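Local coordinates for protein porin (Rhodobacter blasticus, PDB 3PRN) that forms trimeric outer-membrane channels that let small hydrophilic solutes, up to about 0.6 kDa, diffuse passively, at residues A88-S91 against T95-S98; W212-N215 against G221-V224; S113-N118 against D128-I133; T183-G186 against D190-I193; G11-E16 against G101-S106. The protein carries 1 engineered substitution. All coordinates share one frame; numbering follows the deposited sequence.

Contact 1: A88-S91 against T95-S98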
# COMPACT_ATOMS: atom_id res chain seq x y z
N ALA A 88 10.08 -18.92 16.85
CA ALA A 88 9.78 -19.56 18.13
C ALA A 88 10.03 -18.71 19.36
O ALA A 88 9.15 -18.56 20.23
CB ALA A 88 10.53 -20.89 18.20
N PHE A 89 11.17 -18.02 19.42
CA PHE A 89 11.47 -17.24 20.63
C PHE A 89 10.51 -16.06 20.78
O PHE A 89 10.25 -15.59 21.90
CB PHE A 89 12.93 -16.74 20.52
CG PHE A 89 13.56 -16.33 21.83
CD1 PHE A 89 14.07 -17.33 22.69
CD2 PHE A 89 13.66 -15.01 22.19
CE1 PHE A 89 14.68 -16.95 23.90
CE2 PHE A 89 14.24 -14.62 23.41
CZ PHE A 89 14.75 -15.61 24.25
N ASP A 90 9.99 -15.58 19.65
CA ASP A 90 9.08 -14.44 19.68
C ASP A 90 7.65 -14.92 19.88
O ASP A 90 6.84 -14.08 20.28
CB ASP A 90 9.22 -13.62 18.39
CG ASP A 90 8.50 -12.26 18.41
OD1 ASP A 90 8.78 -11.42 19.25
OD2 ASP A 90 7.63 -12.01 17.54
N SER A 91 7.32 -16.19 19.60
CA SER A 91 5.91 -16.56 19.73
C SER A 91 5.50 -17.28 21.00
O SER A 91 4.30 -17.33 21.25
CB SER A 91 5.59 -17.53 18.54
OG SER A 91 5.85 -16.82 17.32
N THR A 95 6.68 -14.77 27.72
CA THR A 95 7.94 -14.01 27.58
C THR A 95 7.71 -12.52 27.50
O THR A 95 8.62 -11.74 27.85
CB THR A 95 8.75 -14.63 26.44
OG1 THR A 95 10.12 -14.17 26.41
CG2 THR A 95 8.15 -14.22 25.07
N TYR A 96 6.55 -12.01 27.05
CA TYR A 96 6.34 -10.57 27.00
C TYR A 96 5.32 -10.10 28.01
O TYR A 96 4.91 -8.91 27.98
CB TYR A 96 5.82 -10.16 25.57
CG TYR A 96 6.88 -10.40 24.50
CD1 TYR A 96 8.12 -9.78 24.60
CD2 TYR A 96 6.62 -11.22 23.40
CE1 TYR A 96 9.11 -9.93 23.64
CE2 TYR A 96 7.61 -11.46 22.46
CZ TYR A 96 8.83 -10.77 22.57
OH TYR A 96 9.78 -11.00 21.64
N ASP A 97 4.89 -10.92 28.95
CA ASP A 97 3.82 -10.55 29.88
C ASP A 97 4.14 -9.56 30.93
O ASP A 97 3.20 -9.11 31.62
CB ASP A 97 3.20 -11.79 30.54
CG ASP A 97 2.38 -12.61 29.58
OD1 ASP A 97 2.19 -12.27 28.40
OD2 ASP A 97 1.86 -13.67 29.95
N SER A 98 5.38 -9.02 30.99
CA SER A 98 5.61 -7.91 31.92
C SER A 98 5.36 -6.55 31.24
O SER A 98 5.32 -5.51 31.91
CB SER A 98 7.03 -7.97 32.51
OG SER A 98 8.00 -7.56 31.57
O HOH W 1 11.24 -15.71 24.64

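Contact 2: W212-N215 against G221-V224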
# COMPACT_ATOMS: atom_id res chain seq x y z
N TRP A 212 13.13 -16.09 33.25
CA TRP A 212 14.57 -16.14 33.32
C TRP A 212 15.13 -16.21 31.90
O TRP A 212 14.58 -17.00 31.10
CB TRP A 212 14.98 -17.44 34.11
CG TRP A 212 16.47 -17.64 34.04
CD1 TRP A 212 17.44 -17.00 34.79
CD2 TRP A 212 17.18 -18.46 33.09
NE1 TRP A 212 18.70 -17.39 34.37
CE2 TRP A 212 18.56 -18.28 33.32
CE3 TRP A 212 16.77 -19.30 32.06
CZ2 TRP A 212 19.52 -18.96 32.58
CZ3 TRP A 212 17.74 -19.96 31.31
CH2 TRP A 212 19.10 -19.79 31.58
N TYR A 213 16.18 -15.47 31.57
CA TYR A 213 16.78 -15.61 30.25
C TYR A 213 18.30 -15.80 30.32
O TYR A 213 18.99 -15.17 31.16
CB TYR A 213 16.63 -14.26 29.46
CG TYR A 213 15.16 -13.93 29.26
CD1 TYR A 213 14.46 -14.50 28.18
CD2 TYR A 213 14.52 -13.10 30.11
CE1 TYR A 213 13.10 -14.22 28.02
CE2 TYR A 213 13.17 -12.81 29.95
CZ TYR A 213 12.46 -13.40 28.91
OH TYR A 213 11.15 -13.07 28.79
N ASP A 214 18.79 -16.46 29.31
CA ASP A 214 20.19 -16.48 28.94
C ASP A 214 20.22 -15.65 27.63
O ASP A 214 19.59 -16.09 26.66
CB ASP A 214 20.67 -17.88 28.66
CG ASP A 214 22.12 -17.90 28.20
OD1 ASP A 214 22.64 -16.98 27.52
OD2 ASP A 214 22.78 -18.92 28.55
N ASN A 215 20.83 -14.49 27.66
CA ASN A 215 20.87 -13.52 26.63
C ASN A 215 22.00 -13.70 25.65
O ASN A 215 22.29 -12.82 24.87
CB ASN A 215 20.78 -12.07 27.14
CG ASN A 215 19.41 -11.80 27.74
OD1 ASN A 215 18.36 -11.98 27.08
ND2 ASN A 215 19.32 -11.27 28.96
N GLY A 221 24.04 -10.19 29.86
CA GLY A 221 24.25 -11.45 30.57
C GLY A 221 22.89 -12.05 30.92
O GLY A 221 21.84 -11.67 30.33
N ASP A 222 22.81 -12.95 31.88
CA ASP A 222 21.58 -13.55 32.31
C ASP A 222 20.65 -12.53 32.96
O ASP A 222 21.07 -11.46 33.43
CB ASP A 222 21.82 -14.74 33.23
CG ASP A 222 22.58 -15.86 32.51
OD1 ASP A 222 23.02 -15.75 31.33
OD2 ASP A 222 22.76 -16.92 33.16
N GLN A 223 19.37 -12.88 32.96
CA GLN A 223 18.38 -11.90 33.40
C GLN A 223 17.21 -12.57 34.06
O GLN A 223 16.72 -13.63 33.68
CB GLN A 223 17.93 -11.18 32.08
CG GLN A 223 16.71 -10.28 32.25
CD GLN A 223 16.34 -9.52 30.98
OE1 GLN A 223 16.77 -9.83 29.87
NE2 GLN A 223 15.51 -8.48 31.13
N VAL A 224 16.64 -11.88 35.03
CA VAL A 224 15.44 -12.43 35.68
C VAL A 224 14.44 -11.30 35.78
O VAL A 224 14.81 -10.16 36.08
CB VAL A 224 15.88 -12.85 37.11
CG1 VAL A 224 14.69 -13.05 38.01
CG2 VAL A 224 16.72 -14.12 37.00
O HOH W 2 23.58 -14.62 29.09

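Contact 3: S113-N118 against D128-I133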
# COMPACT_ATOMS: atom_id res chain seq x y z
N SER A 113 19.27 -10.34 21.00
CA SER A 113 18.97 -10.10 19.60
C SER A 113 18.51 -11.41 18.98
O SER A 113 19.16 -12.45 19.13
CB SER A 113 20.27 -9.80 18.81
OG SER A 113 20.69 -8.48 19.07
N PHE A 114 17.41 -11.38 18.30
CA PHE A 114 16.90 -12.59 17.65
C PHE A 114 15.95 -12.16 16.52
O PHE A 114 15.46 -11.02 16.56
CB PHE A 114 16.20 -13.48 18.67
CG PHE A 114 15.15 -12.73 19.48
CD1 PHE A 114 13.84 -12.67 19.02
CD2 PHE A 114 15.51 -12.10 20.68
CE1 PHE A 114 12.87 -11.98 19.75
CE2 PHE A 114 14.54 -11.41 21.41
CZ PHE A 114 13.22 -11.35 20.95
N PHE A 115 15.75 -13.03 15.53
CA PHE A 115 14.82 -12.70 14.44
C PHE A 115 13.37 -12.78 14.94
O PHE A 115 13.01 -13.56 15.82
CB PHE A 115 15.01 -13.67 13.28
CG PHE A 115 16.30 -13.47 12.54
CD1 PHE A 115 16.73 -12.17 12.27
CD2 PHE A 115 17.03 -14.56 12.12
CE1 PHE A 115 17.92 -11.97 11.59
CE2 PHE A 115 18.22 -14.35 11.44
CZ PHE A 115 18.64 -13.08 11.16
N ALA A 116 12.54 -11.96 14.28
CA ALA A 116 11.09 -12.01 14.62
C ALA A 116 10.35 -11.54 13.37
O ALA A 116 10.99 -10.92 12.48
CB ALA A 116 10.81 -11.08 15.81
N TYR A 117 9.04 -11.69 13.33
CA TYR A 117 8.30 -11.16 12.17
C TYR A 117 8.68 -9.70 11.86
O TYR A 117 8.65 -8.86 12.75
CB TYR A 117 6.80 -11.20 12.52
CG TYR A 117 5.87 -10.77 11.41
CD1 TYR A 117 5.67 -11.55 10.29
CD2 TYR A 117 5.22 -9.54 11.50
CE1 TYR A 117 4.79 -11.14 9.27
CE2 TYR A 117 4.33 -9.13 10.49
CZ TYR A 117 4.12 -9.92 9.40
OH TYR A 117 3.26 -9.50 8.39
N ASN A 118 8.94 -9.39 10.59
CA ASN A 118 9.37 -8.00 10.27
C ASN A 118 8.14 -7.19 9.86
O ASN A 118 7.53 -7.50 8.80
CB ASN A 118 10.39 -8.02 9.12
CG ASN A 118 11.63 -8.82 9.55
OD1 ASN A 118 12.21 -8.51 10.58
ND2 ASN A 118 12.02 -9.79 8.75
N ASP A 128 16.45 -8.49 1.93
CA ASP A 128 15.93 -8.79 0.59
C ASP A 128 15.77 -10.27 0.22
O ASP A 128 14.84 -10.64 -0.49
CB ASP A 128 16.82 -8.14 -0.51
CG ASP A 128 16.76 -6.63 -0.54
OD1 ASP A 128 16.14 -5.93 0.31
OD2 ASP A 128 17.38 -6.03 -1.45
N ASN A 129 16.66 -11.14 0.72
CA ASN A 129 16.56 -12.57 0.43
C ASN A 129 16.34 -13.37 1.70
O ASN A 129 16.63 -14.57 1.75
CB ASN A 129 17.85 -13.01 -0.29
CG ASN A 129 17.82 -12.46 -1.71
OD1 ASN A 129 17.03 -12.92 -2.53
ND2 ASN A 129 18.62 -11.46 -2.06
N TYR A 130 15.81 -12.68 2.72
CA TYR A 130 15.53 -13.32 3.99
C TYR A 130 14.31 -14.22 3.81
O TYR A 130 13.26 -13.87 3.27
CB TYR A 130 15.32 -12.22 5.00
CG TYR A 130 14.75 -12.55 6.35
CD1 TYR A 130 13.43 -12.93 6.53
CD2 TYR A 130 15.54 -12.37 7.48
CE1 TYR A 130 12.90 -13.14 7.79
CE2 TYR A 130 15.03 -12.59 8.75
CZ TYR A 130 13.71 -12.95 8.91
OH TYR A 130 13.25 -13.12 10.18
N ASN A 131 14.41 -15.46 4.25
CA ASN A 131 13.33 -16.44 4.14
C ASN A 131 13.33 -17.43 5.29
O ASN A 131 14.37 -18.00 5.66
CB ASN A 131 13.45 -17.18 2.79
CG ASN A 131 12.18 -17.97 2.51
OD1 ASN A 131 11.20 -17.36 2.09
ND2 ASN A 131 12.20 -19.27 2.74
N GLY A 132 12.17 -17.61 5.91
CA GLY A 132 12.06 -18.54 7.02
C GLY A 132 11.01 -19.60 6.74
O GLY A 132 10.18 -19.47 5.82
N ILE A 133 11.06 -20.66 7.55
CA ILE A 133 10.04 -21.70 7.55
C ILE A 133 9.65 -21.88 9.02
O ILE A 133 10.54 -21.87 9.90
CB ILE A 133 10.54 -23.03 6.99
CG1 ILE A 133 11.29 -22.84 5.68
CG2 ILE A 133 9.41 -24.04 6.86
CD1 ILE A 133 12.06 -24.06 5.18
O HOH W 3 13.83 -10.54 11.91

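Contact 4: T183-G186 against D190-I193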
# COMPACT_ATOMS: atom_id res chain seq x y z
N THR A 183 19.44 -21.18 18.57
CA THR A 183 20.87 -21.14 18.33
C THR A 183 21.15 -20.16 17.19
O THR A 183 20.34 -19.98 16.24
CB THR A 183 21.46 -22.54 18.03
OG1 THR A 183 20.80 -23.03 16.86
CG2 THR A 183 21.08 -23.58 19.08
N ASP A 184 22.25 -19.45 17.30
CA ASP A 184 22.71 -18.46 16.36
C ASP A 184 21.58 -17.42 16.09
O ASP A 184 21.29 -17.04 14.96
CB ASP A 184 23.15 -19.04 15.05
CG ASP A 184 24.36 -19.97 15.13
OD1 ASP A 184 25.18 -19.88 16.05
OD2 ASP A 184 24.47 -20.81 14.21
N ALA A 185 21.02 -16.99 17.19
CA ALA A 185 19.92 -16.03 17.19
C ALA A 185 20.33 -14.76 16.46
O ALA A 185 21.42 -14.22 16.71
CB ALA A 185 19.49 -15.74 18.63
N GLY A 186 19.46 -14.31 15.53
CA GLY A 186 19.72 -13.08 14.81
C GLY A 186 20.77 -13.27 13.72
O GLY A 186 21.21 -12.30 13.13
N ASP A 190 27.20 -18.21 17.48
CA ASP A 190 27.32 -18.50 18.87
C ASP A 190 26.43 -17.68 19.78
O ASP A 190 26.58 -17.76 21.01
CB ASP A 190 28.78 -18.40 19.35
CG ASP A 190 29.65 -19.46 18.66
OD1 ASP A 190 29.21 -20.61 18.43
OD2 ASP A 190 30.81 -19.11 18.30
N ASN A 191 25.48 -16.92 19.21
CA ASN A 191 24.56 -16.15 20.07
C ASN A 191 23.45 -17.10 20.46
O ASN A 191 22.41 -17.11 19.77
CB ASN A 191 24.07 -14.96 19.24
CG ASN A 191 23.16 -14.05 20.02
OD1 ASN A 191 23.30 -13.90 21.24
ND2 ASN A 191 22.19 -13.42 19.32
N ASP A 192 23.63 -17.97 21.43
CA ASP A 192 22.63 -18.96 21.77
C ASP A 192 21.82 -18.46 22.96
O ASP A 192 22.38 -18.08 24.01
CB ASP A 192 23.20 -20.35 22.00
CG ASP A 192 24.10 -20.81 20.87
OD1 ASP A 192 23.86 -20.53 19.68
OD2 ASP A 192 25.17 -21.44 21.18
N ILE A 193 20.50 -18.36 22.80
CA ILE A 193 19.71 -17.73 23.85
C ILE A 193 18.66 -18.67 24.39
O ILE A 193 18.31 -19.66 23.73
CB ILE A 193 19.10 -16.40 23.32
CG1 ILE A 193 18.13 -16.66 22.14
CG2 ILE A 193 20.24 -15.47 22.94
CD1 ILE A 193 17.46 -15.36 21.67

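Contact 5: G11-E16 against G101-S106. Engineered in segment 101-106: Trp104 (natural residue Ala).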
# COMPACT_ATOMS: atom_id res chain seq x y z
N GLY A 11 -0.70 8.86 21.87
CA GLY A 11 -0.62 9.28 23.27
C GLY A 11 0.71 10.06 23.41
O GLY A 11 1.30 10.51 22.42
N LEU A 12 1.14 10.18 24.65
CA LEU A 12 2.33 10.94 25.00
C LEU A 12 3.41 9.94 25.46
O LEU A 12 3.11 8.99 26.17
CB LEU A 12 2.02 11.89 26.18
CG LEU A 12 1.00 12.99 25.85
CD1 LEU A 12 0.53 13.66 27.14
CD2 LEU A 12 1.60 14.01 24.90
N GLN A 13 4.61 10.20 24.98
CA GLN A 13 5.76 9.37 25.30
C GLN A 13 6.88 10.30 25.82
O GLN A 13 7.32 11.19 25.11
CB GLN A 13 6.25 8.65 24.05
CG GLN A 13 7.40 7.68 24.32
CD GLN A 13 8.23 7.49 23.06
OE1 GLN A 13 9.10 8.30 22.77
NE2 GLN A 13 7.93 6.49 22.21
N TYR A 14 7.26 10.02 27.07
CA TYR A 14 8.28 10.84 27.75
C TYR A 14 9.52 10.01 28.03
O TYR A 14 9.46 8.89 28.54
CB TYR A 14 7.69 11.40 29.04
CG TYR A 14 8.71 12.02 29.99
CD1 TYR A 14 9.12 13.33 29.86
CD2 TYR A 14 9.26 11.24 31.01
CE1 TYR A 14 10.04 13.89 30.73
CE2 TYR A 14 10.18 11.78 31.90
CZ TYR A 14 10.55 13.11 31.76
OH TYR A 14 11.49 13.64 32.64
N VAL A 15 10.65 10.60 27.67
CA VAL A 15 11.96 10.01 27.87
C VAL A 15 12.83 11.09 28.56
O VAL A 15 13.06 12.13 27.92
CB VAL A 15 12.68 9.62 26.58
CG1 VAL A 15 14.09 9.18 26.98
CG2 VAL A 15 11.92 8.50 25.88
N GLU A 16 13.11 10.87 29.83
CA GLU A 16 13.87 11.87 30.59
C GLU A 16 15.19 12.20 29.89
O GLU A 16 15.89 11.27 29.47
CB GLU A 16 14.13 11.38 32.00
CG GLU A 16 14.80 12.49 32.84
CD GLU A 16 14.89 12.06 34.30
OE1 GLU A 16 15.18 10.85 34.54
OE2 GLU A 16 14.69 12.94 35.17
N GLY A 101 1.85 -0.06 29.61
CA GLY A 101 1.76 1.24 28.95
C GLY A 101 1.09 1.05 27.56
O GLY A 101 0.94 -0.10 27.07
N TYR A 102 0.75 2.16 26.91
CA TYR A 102 0.06 2.03 25.62
C TYR A 102 0.97 1.56 24.51
O TYR A 102 0.46 1.16 23.44
CB TYR A 102 -0.63 3.35 25.27
CG TYR A 102 0.11 4.41 24.51
CD1 TYR A 102 1.01 5.23 25.14
CD2 TYR A 102 -0.08 4.57 23.12
CE1 TYR A 102 1.67 6.24 24.47
CE2 TYR A 102 0.62 5.55 22.42
CZ TYR A 102 1.45 6.41 23.11
OH TYR A 102 2.13 7.38 22.50
N GLU A 103 2.28 1.45 24.74
CA GLU A 103 3.14 0.91 23.68
C GLU A 103 3.64 -0.47 24.04
O GLU A 103 4.55 -0.93 23.33
CB GLU A 103 4.32 1.85 23.40
CG GLU A 103 3.80 3.22 22.97
CD GLU A 103 4.94 4.24 22.99
OE1 GLU A 103 5.51 4.49 24.09
OE2 GLU A 103 5.23 4.74 21.91
N TRP A 104 3.11 -1.17 25.04
CA TRP A 104 3.50 -2.50 25.44
C TRP A 104 5.03 -2.62 25.52
O TRP A 104 5.65 -3.40 24.79
CB TRP A 104 3.00 -3.69 24.50
CG TRP A 104 1.53 -3.36 24.61
CD1 TRP A 104 0.73 -2.82 23.69
CD2 TRP A 104 0.80 -3.51 25.83
NE1 TRP A 104 -0.52 -2.56 24.34
CE2 TRP A 104 -0.45 -2.96 25.60
CE3 TRP A 104 1.09 -4.05 27.09
CZ2 TRP A 104 -1.44 -2.87 26.60
CZ3 TRP A 104 0.08 -3.98 28.08
CH2 TRP A 104 -1.12 -3.41 27.84
N SER A 105 5.63 -1.85 26.41
CA SER A 105 7.09 -1.90 26.58
C SER A 105 7.45 -2.31 28.02
O SER A 105 6.67 -2.18 28.98
CB SER A 105 7.70 -0.53 26.28
OG SER A 105 7.26 0.41 27.24
N SER A 106 8.67 -2.86 28.15
CA SER A 106 9.18 -3.30 29.43
C SER A 106 10.69 -3.55 29.30
O SER A 106 11.13 -4.28 28.41
CB SER A 106 8.52 -4.63 29.88
OG SER A 106 9.14 -5.15 31.06

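Contact 1: A88-S91 against T95-S98
In the long loop that folds into the lumen of the porin barrel, Asp90 of the short helix 88-91 is hydrogen-bonded by Tyr96, six residues further on. The phenol donates from OH over a short 2.6 Å to Asp90 OD1, which accepts on its anti lone pair, away from OD2. Asp90 has its CG anti to the backbone N (chi1 -169°), which carries the carboxylate round to Tyr96 although its CB leaves in the other direction. The two side chains cross nearly at a right angle, carboxylate and ring planes 69° apart. The same ring also meets the helix backbone edge-on, with CE2 lying 3.5 Å from Asp90 O. A water makes the second link: it donates to Phe89 O at 2.9 Å and is hydrogen-bonded to Thr95 OG1 at 2.6 Å, while sitting above the centre of the Phe89 ring. Thr95 OG1 has a further partner in Tyr213 OH, and Thr95 CG2 packs 4.0 Å from Phe89 O. Together these links close the loop back on its helix. The barrel wall supports it: Phe89 rests on strands 175-183 and 193-200, Thr95 on Phe195, and Ser98 on strand 223-232.

Contact 2: W212-N215 against G221-V224
Tyr213 and Gln223 form an antiparallel hydrogen-bonded pair, N to O at 2.9 Å in each direction, flanked by the non-hydrogen-bonded pair of Trp212 with Val224. Between these rungs Trp212 CA comes 3.3 Å from Gln223 O in a CA-H...O contact. On the Trp212 and Val224 face, Val224 CG2 touches the edge of the indole at CD1, 3.7 Å away. The other end of that edge, CZ2, approaches Asp222 OD2, with ring and carboxylate planes almost perpendicular. Asp222 and Asp214 bring their OD1 atoms to 4.0 Å; a water donating to both probably eases the repulsion. Asp214 OD1 also accepts from Gly216 N. On the other face, the Tyr213 ring and the extended Gln223 chain run side by side in the same direction. Asn215 has its CG anti to the carbonyl carbon (chi1 -67°), which turns its amide across the strand end. Its ND2 there donates twice, to Gly221 O at 2.9 Å, nearly in line with the C=O, and to Gln223 OE1 at 3.1 Å, 19° off that carbonyl plane. Gln223 is fixed further by the inner loop, OE1 by Gln111 N and NE2 by Asp109 O. This is the outer end of a beta hairpin, strands 206-214 and 223-232, of the antiparallel porin barrel, with its inward face tied to the constriction loop.

Contact 3: S113-N118 against D128-I133
Phe115 is the first residue of 113-118 to meet Tyr130, which comes in from just before strand 131-138. Its CG stands anti to the carbonyl carbon (chi1 -71°), and the ring presents a face to the tyrosine. The result is a T-shaped stack, the Tyr130 edge pointing into the Phe115 face with the planes at 85°. The ring centroids are 5.3 Å apart. Tyr130 CE2 sits above the centre of the phenylalanine ring, 3.9 Å from Phe115 CD1. The side chains slide past one another in opposite directions, and the phenol end passes on to the base of the phenylalanine, with Tyr130 OH 3.6 Å from Phe115 CB. Ala116, next in line, takes part through its backbone. Its N donates to a water at 3.0 Å, and the same water is hydrogen-bonded to Tyr130 OH at 3.2 Å, joining the hydroxyl to the loop; Ala116 O lies 3.9 Å from that hydroxyl. Two residues later Asn118 approaches from the opposite direction and brings one end of its steeply inclined amide over a face of the Tyr130 ring, toward the rim, the two planes 64° apart. Tyr130 is thus held at its edge by an aromatic ring and over one face by an amide, and it is buried. Val149 of strand 142-150 touches both Phe115 and Tyr130. Glu163 of strand 163-171 ties Phe115 N to the wall, while Thr87 and Asn84, from the start of the same inner loop, bind Phe115 O and Asn118 N. Beyond the tyrosine, Asn131 and Ile133 pack on Ile27 of a neighbouring subunit.

Contact 4: T183-G186 against D190-I193
Asp184 and Asp192 play the same part from opposite segments, each carboxylate accepting a backbone N-H of the facing segment. Asp192 OD1 is met almost head-on by Asp184 N at 3.1 Å, and the same oxygen lies 3.3 Å from Thr183 CA. Asp184 OD1 accepts from Asp190 N at 3.0 Å on its anti side, with the donor 28° out of the carboxylate plane. Asp184 OD1 and Asp192 OD1 are only 3.9 Å apart, a proximity of like charges that the two N-H groups probably help to offset. Asn191 lies between Asp190 and Asp192 at the centre of an inverse gamma turn, and its backbone and side chain both grip Ala185. Its O accepts from Ala185 N at 2.9 Å, while ND2 donates to Ala185 O at 2.8 Å. The latter donor stands above the carbonyl plane, 44° out of it, although the oxygen lies in the amide plane of Asn191. A weak bond from ND2 to Ser113 O joins the turn to the inner loop. With CG anti to its N (chi1 -178°), the Asn191 side chain runs back along Ala185, and ND2 also comes 3.6 Å from Ala185 CB. Ile193 also meets this methyl, its CD1 at 3.7 Å. These bonds draw the two ends of the loop together where strand 175-183 gives way to strand 193-200. Inside the barrel Phe114 of the constriction loop touches both Ala185 and Ile193. Leu217 N, in the loop between strands 206-214 and 223-232, binds Asn191 OD1, and Glu163 of strand 163-171 holds Gly186 N.

Contact 5: G11-E16 against G101-S106
Tyr102 presses its ring end against the backbone of Gly11, while the next residue, Glu103, takes a hydrogen bond from Gln13. Having no side chain, Gly11 lets the phenol come close: Tyr102 CZ lies 3.5 Å from Gly11 CA, and OH 3.2 Å from Gly11 C. At the ring edge CE1 meets Leu12 O at 3.5 Å. Gln13 NE2 donates to Glu103 OE2 at 3.2 Å, on the lone pair facing the other carboxylate oxygen; the extended side chains cross at about a right angle, amide and carboxylate planes 40° apart. Glu103 CG sits 3.8 Å above the centre of the Tyr102 ring, bracing the two loop side chains. Tyr102 has its CG wedged between the backbone N and the carbonyl carbon (chi1 88°), which turns the ring toward the strand. Further out, Ser28 holds both: its O binds Tyr102 OH and its OG binds Glu103 OE2. Arg18 binds Gln13 OE1, and Asp282 holds Tyr102 N. Ser28 and Asp57 bind a magnesium ion, to which the Glu103 side chain comes within about 4 Å. A type I turn, Gly101 to Trp104, shapes the loop; the engineered Trp104 has Gly101 O over its ring and touches Arg238 of strand 235-244 and Lys266 and Ser268 of strand 265-273. This is the pore eyelet, where the inward-folded loop of a general porin meets the barrel wall.

How the contacts relate
Contact 1 lies within the inner loop, contacts 3 and 5 join that loop to the wall, and adjoining contacts 2 and 4 lie at loop-bearing ends of barrel strands it leans on. Contact 1 is the hub: it meets contact 2 through a probable hydrogen bond of Thr95 OG1 with Tyr213 OH, contact 4 through Phe89 and Ile193, and contact 3 through Phe89 stacked edge-to-face with Phe114. Ser98 OG and Ser106 OG, 2.7 Å apart, join it to contact 5. Contacts 3 and 4 touch directly, Phe115 CZ 3.3 Å from Gly186 O, with centres about 14 Å apart. The magnesium ion lies by contact 5, whose centre is about 26 Å from that of contact 3.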